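PDB 4ALF: PHOX from Pseudomonas fluorescens, which probably hydrolyses phosphate monoesters as an alkaline phosphatase, using a cluster of calcium ions and a mu-oxo-diiron centre. Local coordinates for residues Asn67-Ser72 / Asn88-Asn93; Ile491-Asp496 / Asn508-Cys513; Gly530-Gly535 / Ile549-Glu554. All blocks are in the same frame, centred on the assembly; numbering follows the deposited sequence. Where two conformers were deposited one is given.

Contact 1 of 3, residues Asn67-Ser72 / Asn88-Asn93. With FEO (mu-oxo-diiron), chain G; EDO (1,2-ethanediol), chain J.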
loop_
_atom_site.group_PDB
_atom_site.type_symbol
_atom_site.label_atom_id
_atom_site.label_comp_id
_atom_site.label_asym_id
_atom_site.label_seq_id
_atom_site.Cartn_x
_atom_site.Cartn_y
_atom_site.Cartn_z
ATOM N N ASN A 67 -1.908 -11.197 -6.524
ATOM C CA ASN A 67 -1.046 -10.016 -6.344
ATOM C C ASN A 67 -1.055 -9.503 -4.912
ATOM O O ASN A 67 -1.362 -8.330 -4.648
ATOM C CB ASN A 67 -1.395 -8.962 -7.388
ATOM C CG ASN A 67 -0.902 -9.352 -8.765
ATOM O OD1 ASN A 67 -0.168 -10.335 -8.929
ATOM N ND2 ASN A 67 -1.308 -8.617 -9.764
ATOM N N ASN A 68 -0.674 -10.370 -3.980
ATOM C CA ASN A 68 -0.608 -9.983 -2.591
ATOM C C ASN A 68 0.307 -8.772 -2.411
ATOM O O ASN A 68 1.320 -8.599 -3.095
ATOM C CB ASN A 68 -0.241 -11.164 -1.677
ATOM C CG ASN A 68 0.963 -11.932 -2.154
ATOM O OD1 ASN A 68 0.836 -12.922 -2.875
ATOM N ND2 ASN A 68 2.140 -11.500 -1.737
ATOM N N ASP A 69 -0.066 -7.949 -1.446
ATOM C CA ASP A 69 0.503 -6.616 -1.285
ATOM C C ASP A 69 0.637 -6.344 0.214
ATOM O O ASP A 69 1.270 -7.133 0.919
ATOM C CB ASP A 69 -0.366 -5.608 -2.074
ATOM C CG ASP A 69 0.378 -4.357 -2.481
ATOM O OD1 ASP A 69 1.361 -3.972 -1.812
ATOM O OD2 ASP A 69 -0.082 -3.747 -3.470
ATOM N N GLY A 70 0.089 -5.252 0.748
ATOM C CA GLY A 70 0.296 -4.931 2.150
ATOM C C GLY A 70 -0.302 -5.979 3.056
ATOM O O GLY A 70 -1.265 -6.623 2.707
ATOM N N MET A 71 0.281 -6.119 4.240
ATOM C CA MET A 71 -0.146 -7.123 5.202
ATOM C C MET A 71 0.323 -6.810 6.629
ATOM O O MET A 71 1.349 -6.168 6.839
ATOM C CB MET A 71 0.367 -8.500 4.781
ATOM C CG MET A 71 1.877 -8.584 4.686
ATOM S SD MET A 71 2.358 -10.249 4.171
ATOM C CE MET A 71 4.095 -9.979 3.925
ATOM N N SER A 72 -0.458 -7.280 7.598
ATOM C CA SER A 72 -0.124 -7.183 9.013
ATOM C C SER A 72 -0.322 -8.513 9.707
ATOM O O SER A 72 -1.178 -9.324 9.319
ATOM C CB SER A 72 -1.002 -6.156 9.717
ATOM O OG SER A 72 -0.798 -4.826 9.252
ATOM N N ASN A 88 -3.500 -8.027 1.859
ATOM C CA ASN A 88 -4.194 -7.456 0.720
ATOM C C ASN A 88 -3.888 -8.173 -0.581
ATOM O O ASN A 88 -2.756 -8.664 -0.785
ATOM C CB ASN A 88 -3.743 -6.014 0.503
ATOM C CG ASN A 88 -4.191 -5.073 1.594
ATOM O OD1 ASN A 88 -5.017 -5.425 2.452
ATOM N ND2 ASN A 88 -3.651 -3.862 1.550
ATOM N N ASN A 89 -4.885 -8.157 -1.447
ATOM C CA ASN A 89 -4.797 -8.691 -2.791
ATOM C C ASN A 89 -5.170 -7.564 -3.733
ATOM O O ASN A 89 -6.329 -7.148 -3.803
ATOM C CB ASN A 89 -5.757 -9.894 -2.941
ATOM C CG ASN A 89 -5.417 -11.035 -2.006
ATOM O OD1 ASN A 89 -6.190 -11.389 -1.092
ATOM N ND2 ASN A 89 -4.225 -11.603 -2.211
ATOM N N GLU A 90 -4.170 -7.024 -4.434
ATOM C CA GLU A 90 -4.383 -5.733 -5.080
ATOM C C GLU A 90 -5.085 -5.789 -6.431
ATOM O O GLU A 90 -5.965 -4.965 -6.738
ATOM C CB GLU A 90 -3.054 -4.968 -5.217
ATOM C CG GLU A 90 -3.261 -3.517 -5.655
ATOM C CD GLU A 90 -1.973 -2.783 -5.844
ATOM O OE1 GLU A 90 -1.018 -3.378 -6.432
ATOM O OE2 GLU A 90 -1.919 -1.562 -5.491
ATOM N N TYR A 91 -4.658 -6.723 -7.295
ATOM C CA TYR A 91 -5.184 -6.777 -8.658
ATOM C C TYR A 91 -4.910 -8.147 -9.214
ATOM O O TYR A 91 -4.460 -9.029 -8.472
ATOM C CB TYR A 91 -4.637 -5.629 -9.535
ATOM C CG TYR A 91 -3.166 -5.608 -9.900
ATOM C CD1 TYR A 91 -2.220 -5.226 -8.978
ATOM C CD2 TYR A 91 -2.734 -5.853 -11.204
ATOM C CE1 TYR A 91 -0.884 -5.109 -9.306
ATOM C CE2 TYR A 91 -1.398 -5.726 -11.553
ATOM C CZ TYR A 91 -0.451 -5.367 -10.607
ATOM O OH TYR A 91 0.887 -5.208 -10.925
ATOM N N THR A 92 -5.124 -8.334 -10.510
ATOM C CA THR A 92 -4.877 -9.648 -11.094
ATOM C C THR A 92 -4.203 -9.523 -12.449
ATOM O O THR A 92 -4.147 -8.458 -13.045
ATOM C CB THR A 92 -6.170 -10.476 -11.140
ATOM O OG1 THR A 92 -5.884 -11.822 -11.560
ATOM C CG2 THR A 92 -7.168 -9.874 -12.068
ATOM N N ASN A 93 -3.666 -10.640 -12.912
ATOM C CA ASN A 93 -2.870 -10.703 -14.145
ATOM C C ASN A 93 -3.675 -11.521 -15.132
ATOM O O ASN A 93 -3.720 -12.739 -15.036
ATOM C CB ASN A 93 -1.500 -11.342 -13.829
ATOM C CG ASN A 93 -0.887 -10.767 -12.560
ATOM O OD1 ASN A 93 -0.593 -9.564 -12.476
ATOM N ND2 ASN A 93 -0.729 -11.609 -11.545
HETATM FE FE1 FEO G . -0.456 -0.220 -5.109
HETATM FE FE2 FEO G . 1.236 2.944 -5.224
HETATM O O FEO G . 0.980 1.105 -4.662
HETATM C C1 EDO J . 2.016 -14.281 -11.376
HETATM O O1 EDO J . 2.108 -12.946 -11.942
HETATM C C2 EDO J . 0.658 -14.960 -11.581
HETATM O O2 EDO J . -0.358 -13.999 -11.741
HETATM O O HOH W 1 1.118 -1.754 -4.656
#
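Asn67 O is gripped twice: Glu90 N donates to it across the contact at 3.1 Å, well above its carbonyl plane, and Gln550 NE2 bonds it from strand 544-550. The two segments close the open end of the antiparallel hairpin of strands 68-75 and 82-89, part of a four-stranded sheet in this beta-propeller-clan fold. Asn67 and Asn93 approach from opposite directions and form a reciprocal amide pair, Asn67 ND2 to Asn93 OD1 and Asn93 ND2 to Asn67 OD1, each 3.0 Å, with the amide planes turned 55° apart. CG of Asn67 lies anti to its carbonyl carbon (chi1 -73°), which also carries ND2 over the centre of one face of the Tyr91 ring, 3.2 Å above its plane. With an alanine here, the Asn93 amide would probably be left without both its Asn67 partners, Ser571 would lose one of its bonds, and the Tyr91 ring would be freer to shift. Asp69 N donates to Asn88 O, while Asp69 OD1 is bonded by Thr534. Glu90, its chain extended, reaches the diiron centre, whose FE1 is also held by Cys179 and Glu194: Glu90 OE2 lies 2.0 Å from that iron.

Contact 2 of 3, residues Ile491-Asp496 / Asn508-Cys513. With CA (calcium ion), chain E; CA (calcium ion), chain F.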
loop_
_atom_site.group_PDB
_atom_site.type_symbol
_atom_site.label_atom_id
_atom_site.label_comp_id
_atom_site.label_asym_id
_atom_site.label_seq_id
_atom_site.Cartn_x
_atom_site.Cartn_y
_atom_site.Cartn_z
ATOM N N ILE A 491 13.248 -1.361 3.393
ATOM C CA ILE A 491 12.853 -0.605 2.212
ATOM C C ILE A 491 12.596 -1.639 1.104
ATOM O O ILE A 491 13.493 -2.438 0.758
ATOM C CB ILE A 491 14.007 0.339 1.792
ATOM C CG1 ILE A 491 14.348 1.370 2.885
ATOM C CG2 ILE A 491 13.647 1.047 0.501
ATOM C CD1 ILE A 491 15.708 2.025 2.698
ATOM N N LEU A 492 11.427 -1.593 0.500
ATOM C CA LEU A 492 11.021 -2.549 -0.517
ATOM C C LEU A 492 10.845 -1.823 -1.839
ATOM O O LEU A 492 10.344 -0.689 -1.851
ATOM C CB LEU A 492 9.699 -3.182 -0.106
ATOM C CG LEU A 492 9.721 -4.135 1.094
ATOM C CD1 LEU A 492 9.989 -3.449 2.416
ATOM C CD2 LEU A 492 8.382 -4.859 1.199
ATOM N N THR A 493 11.261 -2.421 -2.951
ATOM C CA THR A 493 11.231 -1.681 -4.203
ATOM C C THR A 493 10.215 -2.189 -5.222
ATOM O O THR A 493 9.937 -3.387 -5.365
ATOM C CB THR A 493 12.633 -1.529 -4.873
ATOM O OG1 THR A 493 13.037 -2.735 -5.563
ATOM C CG2 THR A 493 13.680 -1.187 -3.831
ATOM N N ASP A 494 9.713 -1.256 -6.016
ATOM C CA ASP A 494 8.786 -1.498 -7.108
ATOM C C ASP A 494 9.201 -0.615 -8.273
ATOM O O ASP A 494 8.523 0.339 -8.634
ATOM C CB ASP A 494 7.350 -1.153 -6.709
ATOM C CG ASP A 494 6.380 -1.252 -7.854
ATOM O OD1 ASP A 494 6.651 -1.998 -8.815
ATOM O OD2 ASP A 494 5.316 -0.579 -7.845
ATOM N N GLY A 495 10.330 -0.942 -8.875
ATOM C CA GLY A 495 10.910 -0.112 -9.899
ATOM C C GLY A 495 11.158 -0.868 -11.168
ATOM O O GLY A 495 10.711 -1.993 -11.377
ATOM N N ASP A 496 11.916 -0.215 -12.017
ATOM C CA ASP A 496 12.322 -0.760 -13.298
ATOM C C ASP A 496 13.348 -1.879 -13.034
ATOM O O ASP A 496 14.334 -1.671 -12.316
ATOM C CB ASP A 496 12.906 0.362 -14.135
ATOM C CG ASP A 496 13.181 -0.070 -15.551
ATOM O OD1 ASP A 496 13.999 -0.997 -15.707
ATOM O OD2 ASP A 496 12.612 0.536 -16.485
ATOM N N ASN A 508 16.867 -7.092 -10.333
ATOM C CA ASN A 508 15.452 -7.276 -10.010
ATOM C C ASN A 508 15.068 -6.447 -8.789
ATOM O O ASN A 508 15.925 -5.958 -8.055
ATOM C CB ASN A 508 15.137 -8.752 -9.730
ATOM C CG ASN A 508 15.272 -9.638 -10.956
ATOM O OD1 ASN A 508 15.498 -9.178 -12.071
ATOM N ND2 ASN A 508 15.180 -10.940 -10.738
ATOM N N ASN A 509 13.765 -6.350 -8.552
ATOM C CA ASN A 509 13.262 -5.671 -7.371
ATOM C C ASN A 509 13.755 -6.369 -6.116
ATOM O O ASN A 509 14.109 -7.565 -6.129
ATOM C CB ASN A 509 11.739 -5.477 -7.431
ATOM C CG ASN A 509 11.373 -4.304 -8.312
ATOM O OD1 ASN A 509 11.843 -3.192 -8.047
ATOM N ND2 ASN A 509 10.521 -4.502 -9.300
ATOM N N GLN A 510 13.765 -5.641 -5.028
ATOM C CA GLN A 510 14.610 -5.991 -3.923
ATOM C C GLN A 510 14.124 -5.379 -2.628
ATOM O O GLN A 510 13.178 -4.564 -2.618
ATOM C CB GLN A 510 16.036 -5.558 -4.221
ATOM C CG GLN A 510 16.156 -4.069 -4.434
ATOM C CD GLN A 510 17.469 -3.670 -5.064
ATOM O OE1 GLN A 510 18.388 -3.234 -4.372
ATOM N NE2 GLN A 510 17.564 -3.840 -6.371
ATOM N N MET A 511 14.774 -5.791 -1.546
ATOM C CA MET A 511 14.528 -5.272 -0.206
ATOM C C MET A 511 15.885 -4.920 0.406
ATOM O O MET A 511 16.854 -5.689 0.304
ATOM C CB MET A 511 13.778 -6.294 0.683
ATOM C CG MET A 511 13.431 -5.747 2.057
ATOM S SD MET A 511 12.169 -6.679 2.942
ATOM C CE MET A 511 12.929 -8.286 3.111
ATOM N N LEU A 512 15.936 -3.745 1.016
ATOM C CA LEU A 512 17.112 -3.247 1.671
ATOM C C LEU A 512 16.815 -2.933 3.121
ATOM O O LEU A 512 15.652 -2.906 3.538
ATOM C CB LEU A 512 17.622 -1.981 0.945
ATOM C CG LEU A 512 17.824 -2.137 -0.582
ATOM C CD1 LEU A 512 16.662 -1.564 -1.367
ATOM C CD2 LEU A 512 19.111 -1.489 -1.108
ATOM N N CYS A 513 17.874 -2.733 3.890
ATOM C CA CYS A 513 17.758 -2.427 5.298
ATOM C C CYS A 513 18.595 -1.187 5.599
ATOM O O CYS A 513 19.731 -1.092 5.140
ATOM C CB CYS A 513 18.222 -3.596 6.165
ATOM S SG CYS A 513 17.732 -3.460 7.889
HETATM CA CA CA E . 4.733 1.481 -6.657
HETATM CA CA CA F . 3.267 -1.738 -8.331
HETATM O O HOH W 2 8.147 -2.946 -10.847
HETATM O O HOH W 3 6.846 2.202 -7.339
HETATM O O HOH W 4 4.459 -1.432 -10.518
HETATM O O HOH W 5 4.128 1.889 -9.067
HETATM O O HOH W 6 1.840 -2.696 -10.165
HETATM O O HOH W 7 1.625 -3.001 -7.176
#
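Asn509 OD1 accepts two bonds from segment 491-496: Thr493 OG1 at 2.8 Å, in the carbonyl plane on a lone pair, and Gly495 N, also at 2.8 Å and nearly straight at 172°. The same amide returns a longer bond from Asn509 ND2 to Gly495 O (3.3 Å); ND2 also bonds Cys531 O, and its other hydrogen is probably shared between Gly495 O and one water. Thr493 OG1 sits between its own backbone N and carbonyl carbon (chi1 79°), placed to donate a bond to Asn509 OD1 and accept one from Gln510 N at 3.0 Å. Thr493 N is met in turn by Gln510 O. Beyond these polar bonds the segments run as neighbouring antiparallel strands, 489-493 and 510-514, the two inner strands of a four-stranded sheet of the propeller-like fold; Ile491 and Leu512 bond each other's backbone in both directions. On one face Leu492 and Met511 lie alongside, pointing the same way, with CD1 of Leu492 3.9 Å from SD of Met511, and strand 544-550 packs over them. Gln510 NE2 returns to Asn508 O, and its OE1 takes a bond from Arg523. At the end of strand 489-493 Asp494 OD2 bridges the chain E (2.5 Å) and chain F (2.4 Å) calcium ions; its OD1 accepts from a water on the chain F ion and lies 2.7 Å from the oxygen of a second water.

Contact 3 of 3, residues Gly530-Gly535 / Ile549-Glu554; sequences GCEVTG and IQHPGE. With CA (calcium ion), chain F; EDO (1,2-ethanediol), chain J.
His551 presents the edge of its ring to segment 530-535, and both nitrogens are used: ND1 donates to Gly530 O at 2.9 Å and NE2 to Glu532 OE1 at 2.6 Å, both acceptors lying close to the ring plane. The Glu532 carboxylate stands almost perpendicular to that ring, 87° away, and the imidazole N-H comes to the anti side of OE1. This leaves the carboxylate to chelate the chain F calcium ion through OE1 (2.4 Å) and, at a longer distance, OE2 (2.7 Å). With CG between its backbone N and carbonyl carbon (chi1 65°), Glu532 runs side by side with Gln550, whose amide is turned 76° from the carboxylate. Gln550 OE1 lies 2.8 Å from a calcium-bound water, and its NE2 is turned to Asn67. The Thr534 and Gln550 side chains cross, CG2 of Thr534 3.6 Å from CB of Gln550; Ile549, on the face away from Gln550, meets Cys531 CB with its CG2. Gly530 lies so close to Gly553 N that a beta carbon would clash. Backbone bonds in both directions join Glu532 and Gln550. An antiparallel beta hairpin here carries a second-shell histidine, probably orienting the first-shell glutamate of a calcium site.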
loop_
_atom_site.group_PDB
_atom_site.type_symbol
_atom_site.label_atom_id
_atom_site.label_comp_id
_atom_site.label_asym_id
_atom_site.label_seq_id
_atom_site.Cartn_x
_atom_site.Cartn_y
_atom_site.Cartn_z
ATOM N N GLY A 530 10.337 -10.173 -12.899
ATOM C CA GLY A 530 9.072 -9.530 -13.217
ATOM C C GLY A 530 8.214 -9.167 -12.022
ATOM O O GLY A 530 7.126 -8.625 -12.202
ATOM N N CYS A 531 8.693 -9.470 -10.822
ATOM C CA CYS A 531 7.949 -9.149 -9.600
ATOM C C CYS A 531 8.221 -7.742 -9.094
ATOM O O CYS A 531 9.164 -7.074 -9.540
ATOM C CB CYS A 531 8.309 -10.116 -8.460
ATOM S SG CYS A 531 9.827 -9.733 -7.510
ATOM N N GLU A 532 7.420 -7.303 -8.130
ATOM C CA GLU A 532 7.839 -6.272 -7.189
ATOM C C GLU A 532 7.838 -6.916 -5.809
ATOM O O GLU A 532 7.164 -7.927 -5.583
ATOM C CB GLU A 532 6.975 -5.002 -7.245
ATOM C CG GLU A 532 5.533 -5.190 -6.824
ATOM C CD GLU A 532 4.696 -3.974 -7.192
ATOM O OE1 GLU A 532 4.310 -3.873 -8.361
ATOM O OE2 GLU A 532 4.498 -3.109 -6.316
ATOM N N VAL A 533 8.596 -6.318 -4.900
ATOM C CA VAL A 533 8.701 -6.773 -3.543
ATOM C C VAL A 533 7.796 -5.852 -2.727
ATOM O O VAL A 533 7.974 -4.627 -2.762
ATOM C CB VAL A 533 10.174 -6.735 -3.076
ATOM C CG1 VAL A 533 10.247 -7.109 -1.624
ATOM C CG2 VAL A 533 11.011 -7.687 -3.949
ATOM N N THR A 534 6.808 -6.401 -2.011
ATOM C CA THR A 534 5.799 -5.558 -1.354
ATOM C C THR A 534 5.143 -6.354 -0.255
ATOM O O THR A 534 4.979 -7.565 -0.381
ATOM C CB THR A 534 4.817 -5.029 -2.409
ATOM O OG1 THR A 534 3.978 -4.042 -1.805
ATOM C CG2 THR A 534 4.012 -6.144 -3.083
ATOM N N GLY A 535 4.766 -5.674 0.821
ATOM C CA GLY A 535 4.204 -6.325 1.983
ATOM C C GLY A 535 5.296 -6.749 2.921
ATOM O O GLY A 535 6.238 -7.449 2.519
ATOM N N ILE A 549 5.961 -11.264 -2.683
ATOM C CA ILE A 549 6.466 -11.264 -4.043
ATOM C C ILE A 549 5.235 -11.141 -4.914
ATOM O O ILE A 549 4.458 -12.111 -5.005
ATOM C CB ILE A 549 7.234 -12.568 -4.337
ATOM C CG1 ILE A 549 8.454 -12.707 -3.421
ATOM C CG2 ILE A 549 7.629 -12.612 -5.792
ATOM C CD1 ILE A 549 9.398 -11.536 -3.428
ATOM N N GLN A 550 5.046 -9.970 -5.529
ATOM C CA GLN A 550 3.827 -9.672 -6.243
ATOM C C GLN A 550 4.080 -9.747 -7.756
ATOM O O GLN A 550 5.109 -9.284 -8.241
ATOM C CB GLN A 550 3.314 -8.262 -5.870
ATOM C CG GLN A 550 1.908 -7.965 -6.359
ATOM C CD GLN A 550 1.566 -6.502 -6.246
ATOM O OE1 GLN A 550 2.306 -5.655 -6.729
ATOM N NE2 GLN A 550 0.464 -6.201 -5.558
ATOM N N HIS A 551 3.125 -10.356 -8.463
ATOM C CA HIS A 551 3.127 -10.526 -9.927
ATOM C C HIS A 551 4.434 -11.014 -10.509
ATOM O O HIS A 551 4.905 -10.467 -11.505
ATOM C CB HIS A 551 2.614 -9.263 -10.690
ATOM C CG HIS A 551 3.412 -8.012 -10.457
ATOM N ND1 HIS A 551 4.639 -7.801 -10.979
ATOM C CD2 HIS A 551 3.088 -6.873 -9.764
ATOM C CE1 HIS A 551 5.076 -6.597 -10.612
ATOM N NE2 HIS A 551 4.132 -6.037 -9.846
ATOM N N PRO A 552 5.052 -12.045 -9.927
ATOM C CA PRO A 552 6.186 -12.623 -10.656
ATOM C C PRO A 552 5.795 -12.958 -12.092
ATOM O O PRO A 552 4.724 -13.461 -12.360
ATOM C CB PRO A 552 6.522 -13.891 -9.848
ATOM C CG PRO A 552 5.234 -14.250 -9.186
ATOM C CD PRO A 552 4.588 -12.931 -8.852
ATOM N N GLY A 553 6.663 -12.640 -13.032
ATOM C CA GLY A 553 6.385 -12.930 -14.426
ATOM C C GLY A 553 5.327 -12.056 -15.067
ATOM O O GLY A 553 4.623 -12.527 -15.969
ATOM N N GLU A 554 5.176 -10.800 -14.627
ATOM C CA GLU A 554 4.134 -9.957 -15.207
ATOM C C GLU A 554 4.243 -9.827 -16.741
ATOM O O GLU A 554 3.236 -9.659 -17.415
ATOM C CB GLU A 554 4.120 -8.569 -14.566
ATOM C CG GLU A 554 5.351 -7.726 -14.859
ATOM C CD GLU A 554 5.322 -6.337 -14.223
ATOM O OE1 GLU A 554 4.281 -5.929 -13.649
ATOM O OE2 GLU A 554 6.358 -5.656 -14.283
HETATM CA CA CA F . 3.267 -1.738 -8.331
HETATM C C1 EDO J . 2.016 -14.281 -11.376
HETATM O O1 EDO J . 2.108 -12.946 -11.942
HETATM C C2 EDO J . 0.658 -14.960 -11.581
HETATM O O2 EDO J . -0.358 -13.999 -11.741
HETATM O O HOH W 7 1.625 -3.001 -7.176
HETATM O O HOH W 4 4.459 -1.432 -10.518
HETATM O O HOH W 6 1.840 -2.696 -10.165
#

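How the contacts relate
The contacts follow one another along the chain, each in a different four-stranded antiparallel sheet, and all border the metal cluster near the middle of the propeller-like fold. Contact 3 lies between the others: its centre is about 10 Å from each, while the centres of contacts 1 and 2 are about 16 Å apart and those two do not touch. Contact 3 joins contact 1 through Asp69 with Thr534, and contact 2 through Asn509 with Cys531. Contact 1 supplies an iron ligand, whereas contacts 2 and 3 share the chain F calcium ion and three of its waters. Three sheets contribute to one metal site, completed by residues from other parts of the chain and consistent with a phosphatase active centre.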